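Local coordinates for protein putative trimethylamine methyltransferase (Rhizobium meliloti, PDB 4YYC) that probably acts as a methyltransferase of the trimethylamine methyltransferase type, at residues 84-92 with 96-106; 155-165 with 177-187. All coordinates share one frame; numbering follows the deposited sequence.

Contact 1 (84-92 with 96-106); sequences LDLWKAAGA and GQRVHFPKGLC
Leu84 meets Val99 in a helix-on-hairpin packing in which helix 81-90 lies against the antiparallel strands 93-95 and 98-100 and the start of helix 105-109. No hydrogen bond crosses between the two segments, so the contact rests on van der Waals packing and an aromatic pair. Leu84 spreads its two methyls over the second segment: CD1 stops 3.4 Å from Gly96 O, while CD2 reaches Val99 CG2. One turn on, Trp87 contributes most from the helix. Its CG stands beside the backbone N (chi1 -83°), which lays one indole face over Val99 and Phe101. Val99 CG1 sits above the five-membered ring as a CH-pi contact, 27° off its normal. Phe101 turns its edge to the same face in a T-shaped pair, centroids of the Trp87 six-membered ring and the Phe101 ring 4.7 Å apart and planes at 88°. Leu105 CD2 approaches the indole at its edge, and Cys106 SG comes in obliquely, 4.1 Å from Trp87 CH2. Outside the segments, Phe77 of strand 75-77 makes another edge-to-face pair with Trp87, and Leu306 of helix 286-307 also packs on it. Ala90 O lies against Leu105 CD1. At Gly91 a Schellman motif ends the helix with positive phi, and the Gly91 oxygen rests against the Pro102 ring. Ala92, already beyond the helix, fits between strand and turn: its CB lies 3.6 Å from Val99 CG1 and 3.5 Å from His100 O.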
ATOM      1  N   LEU A  84      22.954   4.761  35.476  1.00 22.13           N
ATOM      2  CA  LEU A  84      22.903   3.615  36.395  1.00 22.97           C
ATOM      3  C   LEU A  84      22.429   4.026  37.788  1.00 23.97           C
ATOM      4  O   LEU A  84      21.668   3.286  38.440  1.00 24.33           O
ATOM      5  CB  LEU A  84      24.240   2.885  36.475  1.00 23.64           C
ATOM      6  CG  LEU A  84      24.775   2.279  35.189  1.00 23.44           C
ATOM      7  CD1 LEU A  84      26.066   1.526  35.472  1.00 24.40           C
ATOM      8  CD2 LEU A  84      23.755   1.389  34.509  1.00 23.29           C
ATOM      9  N   ASP A  85      22.899   5.170  38.267  1.00 24.42           N
ATOM     10  CA  ASP A  85      22.449   5.662  39.554  1.00 25.77           C
ATOM     11  C   ASP A  85      20.976   5.980  39.545  1.00 25.16           C
ATOM     12  O   ASP A  85      20.294   5.699  40.523  1.00 25.17           O
ATOM     13  CB  ASP A  85      23.220   6.894  40.021  1.00 27.22           C
ATOM     14  CG  ASP A  85      24.622   6.584  40.453  1.00 29.20           C
ATOM     15  OD1 ASP A  85      25.037   5.398  40.515  1.00 31.34           O
ATOM     16  OD2 ASP A  85      25.359   7.544  40.794  1.00 31.34           O
ATOM     17  N   LEU A  86      20.479   6.538  38.448  1.00 23.75           N
ATOM     18  CA  LEU A  86      19.046   6.836  38.357  1.00 23.71           C
ATOM     19  C   LEU A  86      18.200   5.572  38.431  1.00 23.47           C
ATOM     20  O   LEU A  86      17.171   5.536  39.096  1.00 23.56           O
ATOM     21  CB  LEU A  86      18.739   7.643  37.107  1.00 23.35           C
ATOM     22  CG  LEU A  86      19.199   9.081  37.161  1.00 24.12           C
ATOM     23  CD1 LEU A  86      19.252   9.706  35.774  1.00 23.82           C
ATOM     24  CD2 LEU A  86      18.300   9.891  38.081  1.00 24.94           C
ATOM     25  N   TRP A  87      18.663   4.519  37.760  1.00 23.20           N
ATOM     26  CA  TRP A  87      17.951   3.246  37.731  1.00 23.45           C
ATOM     27  C   TRP A  87      17.978   2.569  39.101  1.00 24.64           C
ATOM     28  O   TRP A  87      16.956   2.050  39.540  1.00 24.66           O
ATOM     29  CB  TRP A  87      18.479   2.317  36.608  1.00 23.03           C
ATOM     30  CG  TRP A  87      17.866   2.640  35.280  1.00 22.32           C
ATOM     31  CD1 TRP A  87      18.495   3.068  34.143  1.00 21.93           C
ATOM     32  CD2 TRP A  87      16.461   2.616  34.973  1.00 22.15           C
ATOM     33  NE1 TRP A  87      17.577   3.260  33.145  1.00 21.25           N
ATOM     34  CE2 TRP A  87      16.317   3.027  33.636  1.00 21.84           C
ATOM     35  CE3 TRP A  87      15.307   2.298  35.716  1.00 23.08           C
ATOM     36  CZ2 TRP A  87      15.065   3.096  33.022  1.00 21.73           C
ATOM     37  CZ3 TRP A  87      14.073   2.380  35.101  1.00 23.25           C
ATOM     38  CH2 TRP A  87      13.974   2.792  33.766  1.00 22.47           C
ATOM     39  N   LYS A  88      19.127   2.600  39.779  1.00 24.88           N
ATOM     40  CA  LYS A  88      19.208   1.984  41.095  1.00 26.10           C
ATOM     41  C   LYS A  88      18.240   2.697  42.031  1.00 26.59           C
ATOM     42  O   LYS A  88      17.530   2.059  42.797  1.00 27.34           O
ATOM     43  CB  LYS A  88      20.608   2.014  41.677  1.00 26.95           C
ATOM     44  CG  LYS A  88      20.644   1.343  43.047  1.00 28.86           C
ATOM     45  N   ALA A  89      18.205   4.020  41.955  1.00 26.50           N
ATOM     46  CA  ALA A  89      17.324   4.817  42.821  1.00 27.58           C
ATOM     47  C   ALA A  89      15.852   4.552  42.564  1.00 27.88           C
ATOM     48  O   ALA A  89      15.056   4.624  43.498  1.00 29.59           O
ATOM     49  CB  ALA A  89      17.609   6.296  42.648  1.00 27.57           C
ATOM     50  N   ALA A  90      15.502   4.283  41.310  1.00 26.96           N
ATOM     51  CA  ALA A  90      14.145   3.963  40.911  1.00 26.86           C
ATOM     52  C   ALA A  90      13.734   2.543  41.304  1.00 27.53           C
ATOM     53  O   ALA A  90      12.561   2.197  41.157  1.00 28.22           O
ATOM     54  CB  ALA A  90      13.940   4.169  39.425  1.00 25.98           C
ATOM     55  N   GLY A  91      14.688   1.716  41.723  1.00 27.88           N
ATOM     56  CA  GLY A  91      14.420   0.366  42.218  1.00 29.05           C
ATOM     57  C   GLY A  91      14.783  -0.785  41.289  1.00 28.81           C
ATOM     58  O   GLY A  91      14.441  -1.926  41.564  1.00 29.46           O
ATOM     59  N   ALA A  92      15.526  -0.511  40.227  1.00 28.03           N
ATOM     60  CA  ALA A  92      16.035  -1.561  39.344  1.00 27.83           C
ATOM     61  C   ALA A  92      17.275  -2.199  39.905  1.00 28.96           C
ATOM     62  O   ALA A  92      17.899  -1.637  40.817  1.00 29.04           O
ATOM     63  CB  ALA A  92      16.304  -0.996  37.961  1.00 26.84           C
ATOM     64  N   GLY A  96      26.767  -4.515  36.893  1.00 30.78           N
ATOM     65  CA  GLY A  96      27.672  -3.861  35.929  1.00 30.28           C
ATOM     66  C   GLY A  96      26.939  -2.741  35.202  1.00 28.94           C
ATOM     67  O   GLY A  96      26.432  -1.820  35.840  1.00 29.04           O
ATOM     68  N   GLN A  97      26.853  -2.852  33.881  1.00 27.85           N
ATOM     69  CA  GLN A  97      26.117  -1.897  33.067  1.00 27.04           C
ATOM     70  C   GLN A  97      24.781  -2.443  32.643  1.00 25.47           C
ATOM     71  O   GLN A  97      24.086  -1.782  31.874  1.00 24.19           O
ATOM     72  CB  GLN A  97      26.939  -1.508  31.852  1.00 27.25           C
ATOM     73  CG  GLN A  97      28.266  -0.915  32.254  1.00 28.84           C
ATOM     74  CD  GLN A  97      28.935  -0.225  31.103  1.00 29.86           C
ATOM     75  OE1 GLN A  97      29.140   0.983  31.130  1.00 31.96           O
ATOM     76  NE2 GLN A  97      29.241  -0.980  30.058  1.00 30.32           N
ATOM     77  N   ARG A  98      24.389  -3.616  33.159  1.00 25.36           N
ATOM     78  CA  ARG A  98      23.099  -4.221  32.778  1.00 25.77           C
ATOM     79  C   ARG A  98      22.054  -3.840  33.817  1.00 25.36           C
ATOM     80  O   ARG A  98      22.246  -4.083  35.012  1.00 25.71           O
ATOM     81  CB  ARG A  98      23.229  -5.737  32.750  1.00 27.03           C
ATOM     82  CG  ARG A  98      22.024  -6.468  32.168  1.00 27.88           C
ATOM     83  CD  ARG A  98      21.911  -6.311  30.677  1.00 28.10           C
ATOM     84  NE  ARG A  98      23.036  -6.964  30.010  1.00 28.92           N
ATOM     85  CZ  ARG A  98      23.168  -8.267  29.798  1.00 30.56           C
ATOM     86  NH1 ARG A  98      22.212  -9.158  30.158  1.00 31.02           N
ATOM     87  NH2 ARG A  98      24.286  -8.697  29.196  1.00 30.98           N
ATOM     88  N   VAL A  99      20.951  -3.259  33.360  1.00 23.68           N
ATOM     89  CA  VAL A  99      19.851  -2.925  34.237  1.00 23.60           C
ATOM     90  C   VAL A  99      18.745  -3.977  34.123  1.00 23.80           C
ATOM     91  O   VAL A  99      18.227  -4.187  33.043  1.00 23.30           O
ATOM     92  CB  VAL A  99      19.284  -1.545  33.908  1.00 22.67           C
ATOM     93  CG1 VAL A  99      18.222  -1.184  34.921  1.00 23.07           C
ATOM     94  CG2 VAL A  99      20.393  -0.506  33.913  1.00 22.59           C
ATOM     95  N   HIS A 100      18.430  -4.640  35.254  1.00 24.84           N
ATOM     96  CA  HIS A 100      17.344  -5.610  35.331  1.00 25.18           C
ATOM     97  C   HIS A 100      16.142  -4.942  35.993  1.00 25.19           C
ATOM     98  O   HIS A 100      16.255  -4.355  37.077  1.00 25.75           O
ATOM     99  CB  HIS A 100      17.785  -6.851  36.117  1.00 26.75           C
ATOM    100  CG  HIS A 100      18.897  -7.611  35.455  1.00 27.15           C
ATOM    101  ND1 HIS A 100      18.673  -8.737  34.689  1.00 27.63           N
ATOM    102  CD2 HIS A 100      20.235  -7.390  35.416  1.00 27.63           C
ATOM    103  CE1 HIS A 100      19.825  -9.181  34.217  1.00 27.90           C
ATOM    104  NE2 HIS A 100      20.791  -8.393  34.660  1.00 28.04           N
ATOM    105  N   PHE A 101      14.973  -5.065  35.380  1.00 24.37           N
ATOM    106  CA  PHE A 101      13.804  -4.287  35.782  1.00 24.49           C
ATOM    107  C   PHE A 101      12.751  -5.179  36.443  1.00 25.93           C
ATOM    108  O   PHE A 101      12.277  -6.140  35.824  1.00 26.62           O
ATOM    109  CB  PHE A 101      13.175  -3.609  34.557  1.00 23.42           C
ATOM    110  CG  PHE A 101      14.120  -2.685  33.811  1.00 22.60           C
ATOM    111  CD1 PHE A 101      14.996  -3.185  32.858  1.00 22.00           C
ATOM    112  CD2 PHE A 101      14.099  -1.316  34.038  1.00 22.37           C
ATOM    113  CE1 PHE A 101      15.838  -2.348  32.150  1.00 21.56           C
ATOM    114  CE2 PHE A 101      14.957  -0.480  33.341  1.00 21.74           C
ATOM    115  CZ  PHE A 101      15.844  -1.002  32.414  1.00 21.44           C
ATOM    116  N   PRO A 102      12.303  -4.814  37.653  1.00 26.56           N
ATOM    117  CA  PRO A 102      11.134  -5.466  38.208  1.00 27.90           C
ATOM    118  C   PRO A 102       9.953  -5.321  37.288  1.00 27.46           C
ATOM    119  O   PRO A 102       9.844  -4.338  36.574  1.00 26.47           O
ATOM    120  CB  PRO A 102      10.859  -4.693  39.484  1.00 28.19           C
ATOM    121  CG  PRO A 102      12.098  -4.008  39.833  1.00 28.16           C
ATOM    122  CD  PRO A 102      12.895  -3.841  38.592  1.00 26.92           C
ATOM    123  N   LYS A 103       9.068  -6.286  37.331  1.00 28.88           N
ATOM    124  CA  LYS A 103       7.959  -6.288  36.399  1.00 29.75           C
ATOM    125  C   LYS A 103       7.029  -5.110  36.664  1.00 28.66           C
ATOM    126  O   LYS A 103       6.650  -4.859  37.808  1.00 29.78           O
ATOM    127  CB  LYS A 103       7.233  -7.643  36.408  1.00 32.33           C
ATOM    128  CG  LYS A 103       8.159  -8.756  35.912  1.00 34.58           C
ATOM    129  CD  LYS A 103       7.535  -9.760  34.970  1.00 36.27           C
ATOM    130  CE  LYS A 103       7.443 -11.159  35.506  1.00 39.94           C
ATOM    131  NZ  LYS A 103       8.782 -11.828  35.623  1.00 41.77           N
ATOM    132  N   GLY A 104       6.740  -4.369  35.594  1.00 27.44           N
ATOM    133  CA  GLY A 104       5.850  -3.237  35.635  1.00 26.69           C
ATOM    134  C   GLY A 104       6.521  -1.900  35.885  1.00 25.56           C
ATOM    135  O   GLY A 104       5.880  -0.878  35.742  1.00 25.40           O
ATOM    136  N   LEU A 105       7.788  -1.888  36.307  1.00 24.95           N
ATOM    137  CA  LEU A 105       8.417  -0.641  36.729  1.00 24.45           C
ATOM    138  C   LEU A 105       8.418   0.391  35.626  1.00 23.22           C
ATOM    139  O   LEU A 105       8.033   1.544  35.829  1.00 22.76           O
ATOM    140  CB  LEU A 105       9.865  -0.874  37.231  1.00 24.63           C
ATOM    141  CG  LEU A 105      10.659   0.369  37.660  1.00 24.75           C
ATOM    142  CD1 LEU A 105       9.919   1.144  38.725  1.00 25.49           C
ATOM    143  CD2 LEU A 105      12.084   0.025  38.092  1.00 24.78           C
ATOM    144  N   CYS A 106       8.882  -0.011  34.462  1.00 22.51           N
ATOM    145  CA  CYS A 106       8.955   0.934  33.330  1.00 21.75           C
ATOM    146  C   CYS A 106       7.589   1.467  32.949  1.00 21.78           C
ATOM    147  O   CYS A 106       7.401   2.652  32.778  1.00 21.35           O
ATOM    148  CB  CYS A 106       9.633   0.296  32.115  1.00 21.33           C
ATOM    149  SG  CYS A 106      11.390  -0.070  32.373  1.00 21.84           S
TER

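Contact 2 (155-165 with 177-187); sequences YATIEDFRNFV and SGGTVCEPVDI
The Phe161 ring leaves its backbone trans to the main-chain nitrogen, beside the carbonyl carbon (chi1 -167°), and Val181 CG2 lies between its own backbone N and carbonyl carbon; together these torsions bring a methyl over the phenyl ring. The result is a CH-pi contact with the methyl almost centred, Val181 CG2 being 3.6 Å from the Phe161 centroid and 12° off the normal. Cys182 O meets the same ring at its edge, in plane, 3.2 Å from Phe161 CD2; this buried oxygen has no hydrogen-bonding partner in the model. Cys182 SG points back to the helix, where it lies against the Phe161 backbone, 3.5 Å from Phe161 N, and also meets Ala156 CB. Val181 CG2 also packs on Phe164 CB.

Polar bonds fix the helix start. Val185 N donates to Ala156 O at 2.8 Å. Asp186 OD1 receives Ile158 N through its syn lone pair at 2.9 Å, and a water links Asp186 OD2 to Glu159 N, so the carboxylate takes up one N-H of the first turn directly and a second through water, where the helix dipole would probably favour its negative charge. Beside it, Ile187 CD1 packs on Ile158 CB, and Pro184 CB packs against Ile158 N. At the far end a second water joins Val165 O to Ser177 OG, which also bonds His200.

Thr157 and Asp160 exchange bonds: Asp160 N reaches Thr157 OG1, and Thr157 N reaches the anti lone pair of Asp160 OD2, which Arg154 also holds in a salt bridge, while the Tyr404 hydroxyl bonds Asp160 OD1. This reciprocal pairing is a capping box at the N-terminus of helix 158-170, here supplemented by Asp186 from the loop that returns along the helix toward helix 192-202.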
ATOM      1  N   TYR A 155      28.767  12.972  -2.155  1.00 17.39           N
ATOM      2  CA  TYR A 155      28.535  13.392  -0.769  1.00 17.97           C
ATOM      3  C   TYR A 155      27.654  14.612  -0.720  1.00 16.92           C
ATOM      4  O   TYR A 155      27.753  15.518  -1.576  1.00 16.89           O
ATOM      5  CB  TYR A 155      29.869  13.743  -0.060  1.00 19.82           C
ATOM      6  CG  TYR A 155      30.629  12.515   0.291  1.00 22.57           C
ATOM      7  CD1 TYR A 155      30.252  11.769   1.354  1.00 25.22           C
ATOM      8  CD2 TYR A 155      31.693  12.069  -0.474  1.00 25.93           C
ATOM      9  CE1 TYR A 155      30.928  10.623   1.706  1.00 28.41           C
ATOM     10  CE2 TYR A 155      32.367  10.905  -0.136  1.00 28.21           C
ATOM     11  CZ  TYR A 155      31.966  10.200   0.952  1.00 29.40           C
ATOM     12  OH  TYR A 155      32.568   9.046   1.377  1.00 35.07           O
ATOM     13  N   ALA A 156      26.753  14.600   0.239  1.00 15.83           N
ATOM     14  CA  ALA A 156      25.852  15.717   0.490  1.00 15.65           C
ATOM     15  C   ALA A 156      26.600  16.931   1.047  1.00 16.25           C
ATOM     16  O   ALA A 156      27.594  16.770   1.734  1.00 16.60           O
ATOM     17  CB  ALA A 156      24.833  15.279   1.517  1.00 15.58           C
ATOM     18  N   THR A 157      26.073  18.124   0.745  1.00 16.22           N
ATOM     19  CA  THR A 157      26.655  19.394   1.188  1.00 16.77           C
ATOM     20  C   THR A 157      25.618  20.209   1.916  1.00 16.54           C
ATOM     21  O   THR A 157      24.434  19.888   1.926  1.00 16.43           O
ATOM     22  CB  THR A 157      27.102  20.229  -0.015  1.00 17.33           C
ATOM     23  OG1 THR A 157      25.956  20.570  -0.807  1.00 17.95           O
ATOM     24  CG2 THR A 157      28.120  19.464  -0.853  1.00 17.79           C
ATOM     25  N   ILE A 158      26.082  21.307   2.528  1.00 16.46           N
ATOM     26  CA  ILE A 158      25.122  22.226   3.154  1.00 16.48           C
ATOM     27  C   ILE A 158      24.160  22.829   2.149  1.00 16.80           C
ATOM     28  O   ILE A 158      23.030  23.140   2.510  1.00 16.38           O
ATOM     29  CB  ILE A 158      25.877  23.283   3.993  1.00 17.09           C
ATOM     30  CG1 ILE A 158      24.913  24.076   4.870  1.00 17.68           C
ATOM     31  CG2 ILE A 158      26.721  24.183   3.118  1.00 17.75           C
ATOM     32  CD1 ILE A 158      24.240  23.291   5.967  1.00 17.67           C
ATOM     33  N   GLU A 159      24.605  23.062   0.919  1.00 17.68           N
ATOM     34  CA  GLU A 159      23.705  23.528  -0.127  1.00 18.68           C
ATOM     35  C   GLU A 159      22.570  22.499  -0.347  1.00 17.38           C
ATOM     36  O   GLU A 159      21.384  22.869  -0.432  1.00 16.59           O
ATOM     37  CB  GLU A 159      24.450  23.809  -1.426  1.00 20.91           C
ATOM     38  CG  GLU A 159      23.529  24.372  -2.465  1.00 23.68           C
ATOM     39  CD  GLU A 159      24.256  24.862  -3.702  1.00 27.99           C
ATOM     40  OE1 GLU A 159      25.514  25.047  -3.698  1.00 33.23           O
ATOM     41  OE2 GLU A 159      23.546  25.012  -4.708  1.00 32.40           O
ATOM     42  N   ASP A 160      22.907  21.198  -0.393  1.00 16.52           N
ATOM     43  CA  ASP A 160      21.861  20.202  -0.501  1.00 16.04           C
ATOM     44  C   ASP A 160      20.943  20.203   0.712  1.00 15.59           C
ATOM     45  O   ASP A 160      19.713  20.072   0.586  1.00 15.51           O
ATOM     46  CB  ASP A 160      22.433  18.776  -0.619  1.00 16.22           C
ATOM     47  CG  ASP A 160      23.267  18.575  -1.821  1.00 16.85           C
ATOM     48  OD1 ASP A 160      22.775  18.837  -2.943  1.00 17.62           O
ATOM     49  OD2 ASP A 160      24.425  18.138  -1.645  1.00 17.53           O
ATOM     50  N   PHE A 161      21.539  20.316   1.897  1.00 15.15           N
ATOM     51  CA  PHE A 161      20.731  20.376   3.138  1.00 15.07           C
ATOM     52  C   PHE A 161      19.689  21.491   3.020  1.00 15.35           C
ATOM     53  O   PHE A 161      18.490  21.314   3.222  1.00 15.09           O
ATOM     54  CB  PHE A 161      21.664  20.637   4.320  1.00 15.32           C
ATOM     55  CG  PHE A 161      21.034  20.431   5.666  1.00 15.33           C
ATOM     56  CD1 PHE A 161      20.209  21.400   6.263  1.00 15.51           C
ATOM     57  CD2 PHE A 161      21.219  19.239   6.343  1.00 15.07           C
ATOM     58  CE1 PHE A 161      19.613  21.158   7.489  1.00 15.54           C
ATOM     59  CE2 PHE A 161      20.627  19.009   7.558  1.00 14.98           C
ATOM     60  CZ  PHE A 161      19.814  19.985   8.129  1.00 15.04           C
ATOM     61  N   ARG A 162      20.163  22.662   2.629  1.00 16.01           N
ATOM     62  CA  ARG A 162      19.258  23.791   2.454  1.00 16.57           C
ATOM     63  C   ARG A 162      18.190  23.510   1.396  1.00 16.07           C
ATOM     64  O   ARG A 162      17.014  23.829   1.610  1.00 15.81           O
ATOM     65  CB  ARG A 162      20.028  25.051   2.117  1.00 18.26           C
ATOM     66  CG  ARG A 162      20.778  25.565   3.321  1.00 20.15           C
ATOM     67  CD  ARG A 162      21.723  26.651   2.915  1.00 22.26           C
ATOM     68  NE  ARG A 162      22.375  27.234   4.061  1.00 24.49           N
ATOM     69  CZ  ARG A 162      23.208  28.273   3.972  1.00 25.68           C
ATOM     70  NH1 ARG A 162      23.504  28.847   2.784  1.00 27.35           N
ATOM     71  NH2 ARG A 162      23.724  28.756   5.093  1.00 26.52           N
ATOM     72  N   ASN A 163      18.582  22.904   0.283  1.00 15.81           N
ATOM     73  CA  ASN A 163      17.602  22.568  -0.741  1.00 15.75           C
ATOM     74  C   ASN A 163      16.494  21.646  -0.186  1.00 15.28           C
ATOM     75  O   ASN A 163      15.322  21.824  -0.529  1.00 15.49           O
ATOM     76  CB  ASN A 163      18.242  21.954  -1.962  1.00 16.38           C
ATOM     77  CG  ASN A 163      18.985  22.956  -2.805  1.00 17.41           C
ATOM     78  OD1 ASN A 163      18.733  24.162  -2.716  1.00 18.33           O
ATOM     79  ND2 ASN A 163      19.888  22.476  -3.645  1.00 18.13           N
ATOM     80  N   PHE A 164      16.860  20.648   0.593  1.00 14.65           N
ATOM     81  CA  PHE A 164      15.870  19.749   1.184  1.00 14.66           C
ATOM     82  C   PHE A 164      14.988  20.465   2.182  1.00 14.73           C
ATOM     83  O   PHE A 164      13.796  20.192   2.221  1.00 15.18           O
ATOM     84  CB  PHE A 164      16.477  18.485   1.774  1.00 14.89           C
ATOM     85  CG  PHE A 164      16.875  17.455   0.716  1.00 15.54           C
ATOM     86  CD1 PHE A 164      15.909  16.701   0.060  1.00 16.18           C
ATOM     87  CD2 PHE A 164      18.223  17.196   0.420  1.00 16.16           C
ATOM     88  CE1 PHE A 164      16.268  15.759  -0.900  1.00 16.51           C
ATOM     89  CE2 PHE A 164      18.584  16.265  -0.579  1.00 16.54           C
ATOM     90  CZ  PHE A 164      17.593  15.583  -1.246  1.00 16.84           C
ATOM     91  N   VAL A 165      15.567  21.382   2.972  1.00 14.86           N
ATOM     92  CA  VAL A 165      14.746  22.183   3.842  1.00 15.15           C
ATOM     93  C   VAL A 165      13.735  23.007   3.039  1.00 15.51           C
ATOM     94  O   VAL A 165      12.558  23.087   3.396  1.00 15.22           O
ATOM     95  CB  VAL A 165      15.567  23.044   4.795  1.00 15.66           C
ATOM     96  CG1 VAL A 165      14.664  23.947   5.608  1.00 16.14           C
ATOM     97  CG2 VAL A 165      16.339  22.141   5.750  1.00 15.91           C
ATOM     98  N   SER A 177       9.856  20.158   9.133  1.00 16.11           N
ATOM     99  CA  SER A 177      11.104  20.440   8.418  1.00 16.41           C
ATOM    100  C   SER A 177      12.104  19.307   8.530  1.00 16.21           C
ATOM    101  O   SER A 177      12.983  19.157   7.686  1.00 16.10           O
ATOM    102  CB  SER A 177      11.736  21.711   8.960  1.00 17.19           C
ATOM    103  OG  SER A 177      12.676  22.270   8.077  1.00 17.89           O
ATOM    104  N   GLY A 178      11.986  18.504   9.563  1.00 15.38           N
ATOM    105  CA  GLY A 178      12.918  17.398   9.789  1.00 15.30           C
ATOM    106  C   GLY A 178      14.158  17.781  10.610  1.00 15.12           C
ATOM    107  O   GLY A 178      14.153  18.742  11.352  1.00 15.18           O
ATOM    108  N   GLY A 179      15.176  16.935  10.457  1.00 14.81           N
ATOM    109  CA  GLY A 179      16.398  17.034  11.196  1.00 15.44           C
ATOM    110  C   GLY A 179      17.568  16.934  10.253  1.00 15.46           C
ATOM    111  O   GLY A 179      17.830  17.847   9.478  1.00 15.96           O
ATOM    112  N   THR A 180      18.253  15.814  10.262  1.00 15.14           N
ATOM    113  CA  THR A 180      19.440  15.603   9.426  1.00 15.36           C
ATOM    114  C   THR A 180      18.965  15.168   8.029  1.00 14.99           C
ATOM    115  O   THR A 180      19.100  14.022   7.626  1.00 14.89           O
ATOM    116  CB  THR A 180      20.314  14.534  10.067  1.00 16.05           C
ATOM    117  OG1 THR A 180      20.636  14.938  11.400  1.00 17.05           O
ATOM    118  CG2 THR A 180      21.570  14.258   9.289  1.00 16.45           C
ATOM    119  N   VAL A 181      18.443  16.121   7.266  1.00 14.56           N
ATOM    120  CA  VAL A 181      17.860  15.796   5.953  1.00 14.72           C
ATOM    121  C   VAL A 181      18.913  15.199   5.029  1.00 15.08           C
ATOM    122  O   VAL A 181      18.596  14.372   4.174  1.00 15.92           O
ATOM    123  CB  VAL A 181      17.106  16.979   5.332  1.00 14.42           C
ATOM    124  CG1 VAL A 181      15.930  17.360   6.208  1.00 14.40           C
ATOM    125  CG2 VAL A 181      17.990  18.221   5.093  1.00 14.87           C
ATOM    126  N   CYS A 182      20.157  15.623   5.233  1.00 15.48           N
ATOM    127  CA  CYS A 182      21.343  14.913   4.764  1.00 16.04           C
ATOM    128  C   CYS A 182      22.489  15.326   5.669  1.00 16.61           C
ATOM    129  O   CYS A 182      22.323  16.210   6.480  1.00 16.30           O
ATOM    130  CB  CYS A 182      21.617  15.195   3.297  1.00 16.56           C
ATOM    131  SG  CYS A 182      21.852  16.945   2.875  1.00 18.17           S
ATOM    132  N   GLU A 183      23.614  14.665   5.550  1.00 16.94           N
ATOM    133  CA  GLU A 183      24.784  14.977   6.359  1.00 18.83           C
ATOM    134  C   GLU A 183      25.712  15.867   5.545  1.00 18.76           C
ATOM    135  O   GLU A 183      26.319  15.390   4.577  1.00 19.55           O
ATOM    136  CB  GLU A 183      25.473  13.647   6.702  1.00 20.94           C
ATOM    137  CG  GLU A 183      26.618  13.753   7.685  1.00 24.19           C
ATOM    138  CD  GLU A 183      26.166  14.084   9.092  1.00 26.85           C
ATOM    139  OE1 GLU A 183      25.126  13.560   9.540  1.00 30.22           O
ATOM    140  OE2 GLU A 183      26.886  14.839   9.785  1.00 29.76           O
ATOM    141  N   PRO A 184      25.855  17.150   5.893  1.00 19.00           N
ATOM    142  CA  PRO A 184      26.700  18.056   5.034  1.00 19.49           C
ATOM    143  C   PRO A 184      28.190  17.844   5.207  1.00 19.81           C
ATOM    144  O   PRO A 184      28.724  18.083   6.308  1.00 21.18           O
ATOM    145  CB  PRO A 184      26.299  19.464   5.474  1.00 20.34           C
ATOM    146  CG  PRO A 184      25.761  19.286   6.831  1.00 20.52           C
ATOM    147  CD  PRO A 184      25.165  17.908   6.958  1.00 18.91           C
ATOM    148  N   VAL A 185      28.857  17.398   4.161  1.00 19.33           N
ATOM    149  CA  VAL A 185      30.255  17.009   4.276  1.00 20.32           C
ATOM    150  C   VAL A 185      31.181  18.209   4.350  1.00 20.34           C
ATOM    151  O   VAL A 185      32.355  18.082   4.766  1.00 21.64           O
ATOM    152  CB  VAL A 185      30.634  16.125   3.081  1.00 21.00           C
ATOM    153  CG1 VAL A 185      30.877  16.957   1.847  1.00 21.36           C
ATOM    154  CG2 VAL A 185      31.831  15.255   3.396  1.00 22.07           C
ATOM    155  N   ASP A 186      30.703  19.362   3.906  1.00 20.12           N
ATOM    156  CA  ASP A 186      31.563  20.528   3.669  1.00 20.74           C
ATOM    157  C   ASP A 186      31.585  21.543   4.827  1.00 21.26           C
ATOM    158  O   ASP A 186      32.106  22.669   4.685  1.00 23.03           O
ATOM    159  CB  ASP A 186      31.271  21.188   2.321  1.00 21.10           C
ATOM    160  CG  ASP A 186      29.835  21.642   2.151  1.00 20.91           C
ATOM    161  OD1 ASP A 186      28.923  21.191   2.888  1.00 19.88           O
ATOM    162  OD2 ASP A 186      29.678  22.433   1.194  1.00 21.70           O
ATOM    163  N   ILE A 187      31.110  21.115   5.997  1.00 20.42           N
ATOM    164  CA  ILE A 187      31.275  21.832   7.236  1.00 20.40           C
ATOM    165  C   ILE A 187      31.882  20.831   8.228  1.00 20.53           C
ATOM    166  O   ILE A 187      31.476  19.663   8.302  1.00 20.26           O
ATOM    167  CB  ILE A 187      29.955  22.436   7.762  1.00 20.41           C
ATOM    168  CG1 ILE A 187      29.349  23.356   6.683  1.00 20.71           C
ATOM    169  CG2 ILE A 187      30.207  23.216   9.019  1.00 20.54           C
ATOM    170  CD1 ILE A 187      27.980  23.870   7.030  1.00 20.94           C
TER
HETATM  171  O   HOH W   1      27.500  23.616  -0.054  1.00 19.66           O
HETATM  172  O   HOH W   2      11.157  22.664   5.895  1.00 17.28           O

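Contact 1 and contact 2 are separate packing sites of one chain, in series along the sequence: their centres are 39 Å apart and their nearest atoms about 25 Å apart, so neither touches the other. Contact 1 is peripheral, centred 29 Å from the centre of the chain, and Arg98 there packs on Pro441 of the second subunit. Contact 2 lies deeper, 16 Å from that centre, and no other protein chain of the assembly touches its segments. In its loop 177-187 the side chain of Thr180 is about 7 Å from a bound molecule of unknown identity, a proximity that does not by itself define a substrate site.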